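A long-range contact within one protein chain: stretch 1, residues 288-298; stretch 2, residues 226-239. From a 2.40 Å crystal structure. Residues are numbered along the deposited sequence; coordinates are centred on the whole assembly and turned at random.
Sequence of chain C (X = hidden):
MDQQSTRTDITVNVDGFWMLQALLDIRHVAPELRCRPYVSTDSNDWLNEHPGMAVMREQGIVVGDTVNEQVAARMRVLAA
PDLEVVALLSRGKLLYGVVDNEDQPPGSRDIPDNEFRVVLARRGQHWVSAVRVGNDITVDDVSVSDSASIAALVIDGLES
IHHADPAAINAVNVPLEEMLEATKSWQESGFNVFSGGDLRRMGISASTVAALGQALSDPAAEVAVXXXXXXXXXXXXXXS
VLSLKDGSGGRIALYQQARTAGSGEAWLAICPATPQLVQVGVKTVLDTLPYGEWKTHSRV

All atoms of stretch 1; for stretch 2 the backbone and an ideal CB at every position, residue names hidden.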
# COMPACT_ATOMS: atom_id res chain seq x y z
N THR C 288 -32.11 8.85 -9.91
CA THR C 288 -31.52 7.79 -10.71
C THR C 288 -30.60 6.90 -9.89
O THR C 288 -29.92 6.04 -10.45
CB THR C 288 -30.76 8.36 -11.90
OG1 THR C 288 -29.78 9.30 -11.45
CG2 THR C 288 -31.71 9.03 -12.88
N LEU C 289 -30.54 7.10 -8.57
CA LEU C 289 -29.78 6.20 -7.71
C LEU C 289 -30.40 4.81 -7.74
O LEU C 289 -31.62 4.66 -7.90
CB LEU C 289 -29.75 6.74 -6.29
CG LEU C 289 -28.80 7.92 -6.07
CD1 LEU C 289 -29.12 8.65 -4.79
CD2 LEU C 289 -27.36 7.42 -6.06
N PRO C 290 -29.59 3.77 -7.54
CA PRO C 290 -30.09 2.40 -7.75
C PRO C 290 -31.00 1.89 -6.65
O PRO C 290 -31.86 1.04 -6.93
CB PRO C 290 -28.81 1.56 -7.86
CG PRO C 290 -27.80 2.33 -7.03
CD PRO C 290 -28.14 3.80 -7.23
N TYR C 291 -30.84 2.34 -5.41
CA TYR C 291 -31.54 1.74 -4.27
C TYR C 291 -32.69 2.60 -3.75
O TYR C 291 -33.01 2.58 -2.57
CB TYR C 291 -30.55 1.44 -3.14
CG TYR C 291 -29.33 0.65 -3.57
CD1 TYR C 291 -29.42 -0.35 -4.53
CD2 TYR C 291 -28.08 0.90 -3.01
CE1 TYR C 291 -28.30 -1.07 -4.93
CE2 TYR C 291 -26.96 0.18 -3.39
CZ TYR C 291 -27.08 -0.80 -4.35
OH TYR C 291 -25.96 -1.51 -4.74
N GLY C 292 -33.32 3.37 -4.64
CA GLY C 292 -34.57 4.02 -4.29
C GLY C 292 -34.39 5.25 -3.40
O GLY C 292 -33.31 5.83 -3.29
N GLU C 293 -35.50 5.62 -2.75
CA GLU C 293 -35.62 6.87 -2.01
C GLU C 293 -34.35 7.25 -1.28
O GLU C 293 -33.93 6.57 -0.33
CB GLU C 293 -36.78 6.77 -1.02
CG GLU C 293 -38.14 6.69 -1.68
CD GLU C 293 -39.27 6.56 -0.67
OE1 GLU C 293 -38.98 6.54 0.54
OE2 GLU C 293 -40.44 6.48 -1.11
N TRP C 294 -33.76 8.37 -1.68
CA TRP C 294 -32.44 8.75 -1.19
C TRP C 294 -32.50 9.40 0.19
O TRP C 294 -31.59 9.21 1.00
CB TRP C 294 -31.77 9.69 -2.19
CG TRP C 294 -32.53 10.96 -2.44
CD1 TRP C 294 -33.55 11.14 -3.33
CD2 TRP C 294 -32.34 12.22 -1.79
NE1 TRP C 294 -34.00 12.44 -3.28
CE2 TRP C 294 -33.27 13.12 -2.34
CE3 TRP C 294 -31.46 12.68 -0.80
CZ2 TRP C 294 -33.36 14.45 -1.93
CZ3 TRP C 294 -31.55 14.00 -0.40
CH2 TRP C 294 -32.49 14.87 -0.97
N LYS C 295 -33.55 10.17 0.47
CA LYS C 295 -33.61 10.86 1.76
C LYS C 295 -33.59 9.87 2.92
O LYS C 295 -33.07 10.19 4.00
CB LYS C 295 -34.86 11.73 1.83
CG LYS C 295 -34.95 12.74 0.69
CD LYS C 295 -35.53 14.07 1.14
CE LYS C 295 -37.04 14.13 0.96
NZ LYS C 295 -37.49 15.54 0.71
N THR C 296 -34.14 8.67 2.72
CA THR C 296 -34.18 7.63 3.75
C THR C 296 -33.69 6.34 3.13
O THR C 296 -34.36 5.76 2.26
CB THR C 296 -35.60 7.46 4.30
OG1 THR C 296 -36.52 7.32 3.22
CG2 THR C 296 -35.99 8.66 5.15
N HIS C 297 -32.51 5.89 3.55
CA HIS C 297 -31.98 4.62 3.06
C HIS C 297 -30.80 4.21 3.92
O HIS C 297 -30.06 5.06 4.43
CB HIS C 297 -31.56 4.71 1.59
CG HIS C 297 -31.39 3.37 0.94
ND1 HIS C 297 -30.16 2.77 0.79
CD2 HIS C 297 -32.30 2.52 0.42
CE1 HIS C 297 -30.32 1.60 0.19
NE2 HIS C 297 -31.61 1.42 -0.04
N SER C 298 -30.62 2.90 4.07
CA SER C 298 -29.53 2.36 4.88
C SER C 298 -29.03 1.04 4.30
O SER C 298 -27.84 0.73 4.40
CB SER C 298 -30.00 2.16 6.32
OG SER C 298 -30.39 3.39 6.91
N UNK C 226 -22.89 14.38 -8.90
CA UNK C 226 -23.41 13.02 -8.98
C UNK C 226 -23.47 12.45 -7.57
O UNK C 226 -23.01 13.06 -6.60
CB UNK C 226 -22.55 12.15 -9.89
N UNK C 227 -24.06 11.26 -7.46
CA UNK C 227 -24.31 10.67 -6.15
C UNK C 227 -24.01 9.17 -6.17
O UNK C 227 -23.94 8.54 -7.22
CB UNK C 227 -25.76 10.92 -5.72
N UNK C 228 -23.87 8.62 -4.96
CA UNK C 228 -23.55 7.21 -4.76
C UNK C 228 -24.35 6.70 -3.57
O UNK C 228 -24.46 7.38 -2.55
CB UNK C 228 -22.05 7.00 -4.54
N UNK C 229 -24.94 5.51 -3.73
CA UNK C 229 -25.77 4.89 -2.70
C UNK C 229 -25.18 3.55 -2.30
O UNK C 229 -24.53 2.87 -3.10
CB UNK C 229 -27.21 4.72 -3.19
N UNK C 230 -25.42 3.16 -1.04
CA UNK C 230 -24.83 1.96 -0.47
C UNK C 230 -25.88 1.10 0.22
O UNK C 230 -26.61 1.59 1.10
CB UNK C 230 -23.72 2.33 0.52
N UNK C 231 -25.94 -0.18 -0.15
CA UNK C 231 -26.77 -1.18 0.52
C UNK C 231 -25.88 -2.36 0.88
O UNK C 231 -24.96 -2.71 0.14
CB UNK C 231 -27.94 -1.62 -0.36
N UNK C 232 -26.20 -3.00 2.01
CA UNK C 232 -25.34 -4.03 2.62
C UNK C 232 -23.87 -3.70 2.38
O UNK C 232 -23.32 -2.82 3.04
CB UNK C 232 -25.67 -5.41 2.06
N UNK C 233 -23.23 -4.39 1.43
CA UNK C 233 -21.87 -4.06 1.03
C UNK C 233 -21.75 -3.64 -0.43
O UNK C 233 -20.67 -3.20 -0.84
CB UNK C 233 -20.96 -5.26 1.29
N UNK C 234 -22.82 -3.76 -1.21
CA UNK C 234 -22.80 -3.35 -2.61
C UNK C 234 -23.01 -1.84 -2.73
O UNK C 234 -23.57 -1.19 -1.84
CB UNK C 234 -23.87 -4.10 -3.40
N UNK C 235 -22.56 -1.29 -3.86
CA UNK C 235 -22.64 0.15 -4.08
C UNK C 235 -23.03 0.43 -5.53
O UNK C 235 -22.93 -0.44 -6.40
CB UNK C 235 -21.31 0.83 -3.74
N UNK C 236 -23.48 1.66 -5.77
CA UNK C 236 -23.87 2.08 -7.10
C UNK C 236 -23.98 3.59 -7.26
O UNK C 236 -24.48 4.30 -6.39
CB UNK C 236 -25.21 1.43 -7.46
N UNK C 237 -23.53 4.10 -8.41
CA UNK C 237 -23.62 5.53 -8.68
C UNK C 237 -24.95 5.90 -9.32
O UNK C 237 -25.69 5.04 -9.81
CB UNK C 237 -22.47 5.97 -9.58
N UNK C 238 -25.24 7.20 -9.31
CA UNK C 238 -26.39 7.70 -10.06
C UNK C 238 -26.14 7.50 -11.55
O UNK C 238 -25.06 7.80 -12.06
CB UNK C 238 -26.65 9.17 -9.75
N UNK C 239 -27.16 6.99 -12.25
CA UNK C 239 -27.02 6.77 -13.69
C UNK C 239 -26.80 8.07 -14.44
O UNK C 239 -26.28 8.05 -15.56
CB UNK C 239 -28.26 6.06 -14.24

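Stretch 2 is a hairpin: a strand runs from 226 to 231, a type II' turn spans 231 to 234, and a second strand starts at 234. Stretch 1, without helix or strand of its own, lies across one side of it, so alternate positions meet Leu-289, Tyr-291 and His-297.

Position 226 has nothing of stretch 1 near its CB; it is Tyr-226, whose ring leads away. At 227 the CB points toward stretch 1 and stands 3.9 Å from CD2 of Leu-289, so a small apolar side chain would suit. The residue is Ala-227, whose CB packs 3.8 Å from Leu-289 CD2. The CB of 228 points away, leaving the choice open: Arg-228.

Position 229 is the richest. Its CB points toward stretch 1, 3.9 Å from both Tyr-291 CD2 and Leu-289 CD2. Farther out, the type I turn from Leu-289 to Gly-292 presents the amide N of Tyr-291 and the carbonyl O of Gly-292. A long side chain carrying both a donor and an acceptor is wanted, and glutamine meets that description well; an apolar chain could fill space but would answer neither group. Gln-229 accepts from the backbone, Tyr-291 N to Gln-229 OE1 being 2.7 Å, and donates in return, with its NE2 2.9 Å from Gly-292 O. The same NE2 lies over one face of the His-297 ring.

At 230 the CB again points away, and many residues would do: here Tyr-230. Position 231 turns back toward stretch 1, its CB 3.7 Å from Tyr-291 CE2 and 4.0 Å from His-297 CE1. A side chain with an aliphatic stem would suit this aromatic surface, and a long one could continue along it. Arg-231 places its CB over the Tyr-291 face, 3.9 Å from the ring centroid, in a CH-pi contact, while its guanidinium lies with one face over Tyr-291 CB.

Positions 232 and 233 form the turn's corners and make no contact with stretch 1. The 34/-103 backbone at 232 favours glycine, with asparagine or aspartate tolerated; the residue is nevertheless Asp-232, whose OD2 accepts a weak bond from the N of 234 at 3.5 Å. Position 233 is Asp-233.

The CB of 234 points toward stretch 1, 3.6 Å from Tyr-291 OH, favouring something small: Ala-234. That of 235 points away, so a long polar chain is acceptable: Lys-235. At 236 an ideal CB would lie 2.8 Å from Pro-290 CG, a clash, and glycine alone escapes it; the residue is Gly-236.

The 237 CB points away, and Pro-237 fits its phi of -88°. At 238 the CB is sideways, 3.6 Å from Thr-288 OG1, a place for a small residue: Ser-238, whose OG accepts from Ala-227 N at 3.2 Å. Position 239 has its CB 4.1 Å from Thr-288 CB; Ala-239 fits, and its N makes a weak hydrogen bond of 3.4 Å to Thr-288 O.

Stretch 2 (226-239) YARQYRDDAKGPSA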
# COMPACT_ATOMS: atom_id res chain seq x y z
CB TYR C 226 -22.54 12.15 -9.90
CG TYR C 226 -21.09 12.11 -9.49
CD1 TYR C 226 -20.23 13.15 -9.82
CD2 TYR C 226 -20.57 11.03 -8.79
CE1 TYR C 226 -18.90 13.12 -9.45
CE2 TYR C 226 -19.24 10.99 -8.41
CZ TYR C 226 -18.41 12.04 -8.75
OH TYR C 226 -17.09 12.01 -8.39
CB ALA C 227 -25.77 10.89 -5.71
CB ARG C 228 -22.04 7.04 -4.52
CG ARG C 228 -21.44 5.79 -5.14
CD ARG C 228 -19.92 5.91 -5.34
NE ARG C 228 -19.31 6.88 -4.43
CZ ARG C 228 -18.53 7.89 -4.81
NH1 ARG C 228 -18.04 8.71 -3.91
NH2 ARG C 228 -18.24 8.06 -6.10
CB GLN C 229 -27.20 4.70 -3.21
CG GLN C 229 -28.27 5.07 -2.20
CD GLN C 229 -29.67 4.91 -2.76
OE1 GLN C 229 -29.87 4.30 -3.82
NE2 GLN C 229 -30.66 5.44 -2.06
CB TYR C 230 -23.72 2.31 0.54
CG TYR C 230 -22.58 3.12 -0.03
CD1 TYR C 230 -21.56 2.50 -0.74
CD2 TYR C 230 -22.52 4.49 0.15
CE1 TYR C 230 -20.52 3.23 -1.27
CE2 TYR C 230 -21.47 5.23 -0.38
CZ TYR C 230 -20.47 4.59 -1.09
OH TYR C 230 -19.43 5.31 -1.62
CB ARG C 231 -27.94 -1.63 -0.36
CG ARG C 231 -28.82 -2.71 0.27
CD ARG C 231 -29.82 -3.27 -0.74
NE ARG C 231 -31.01 -2.43 -0.86
CZ ARG C 231 -31.97 -2.60 -1.77
NH1 ARG C 231 -31.87 -3.59 -2.66
NH2 ARG C 231 -33.01 -1.79 -1.80
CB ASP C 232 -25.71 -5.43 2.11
CG ASP C 232 -25.74 -5.54 0.59
OD1 ASP C 232 -26.60 -4.91 -0.05
OD2 ASP C 232 -24.89 -6.28 0.04
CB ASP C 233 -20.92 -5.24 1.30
CG ASP C 233 -19.46 -4.90 1.04
OD1 ASP C 233 -18.92 -4.02 1.75
OD2 ASP C 233 -18.86 -5.51 0.14
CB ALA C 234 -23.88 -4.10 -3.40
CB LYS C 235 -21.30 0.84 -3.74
CG LYS C 235 -20.20 0.63 -4.78
CD LYS C 235 -18.82 0.72 -4.14
CE LYS C 235 -17.71 0.82 -5.18
NZ LYS C 235 -17.19 -0.51 -5.63
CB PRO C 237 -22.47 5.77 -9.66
CG PRO C 237 -22.51 4.51 -10.50
CD PRO C 237 -22.90 3.38 -9.54
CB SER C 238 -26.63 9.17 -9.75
OG SER C 238 -25.47 9.94 -9.97
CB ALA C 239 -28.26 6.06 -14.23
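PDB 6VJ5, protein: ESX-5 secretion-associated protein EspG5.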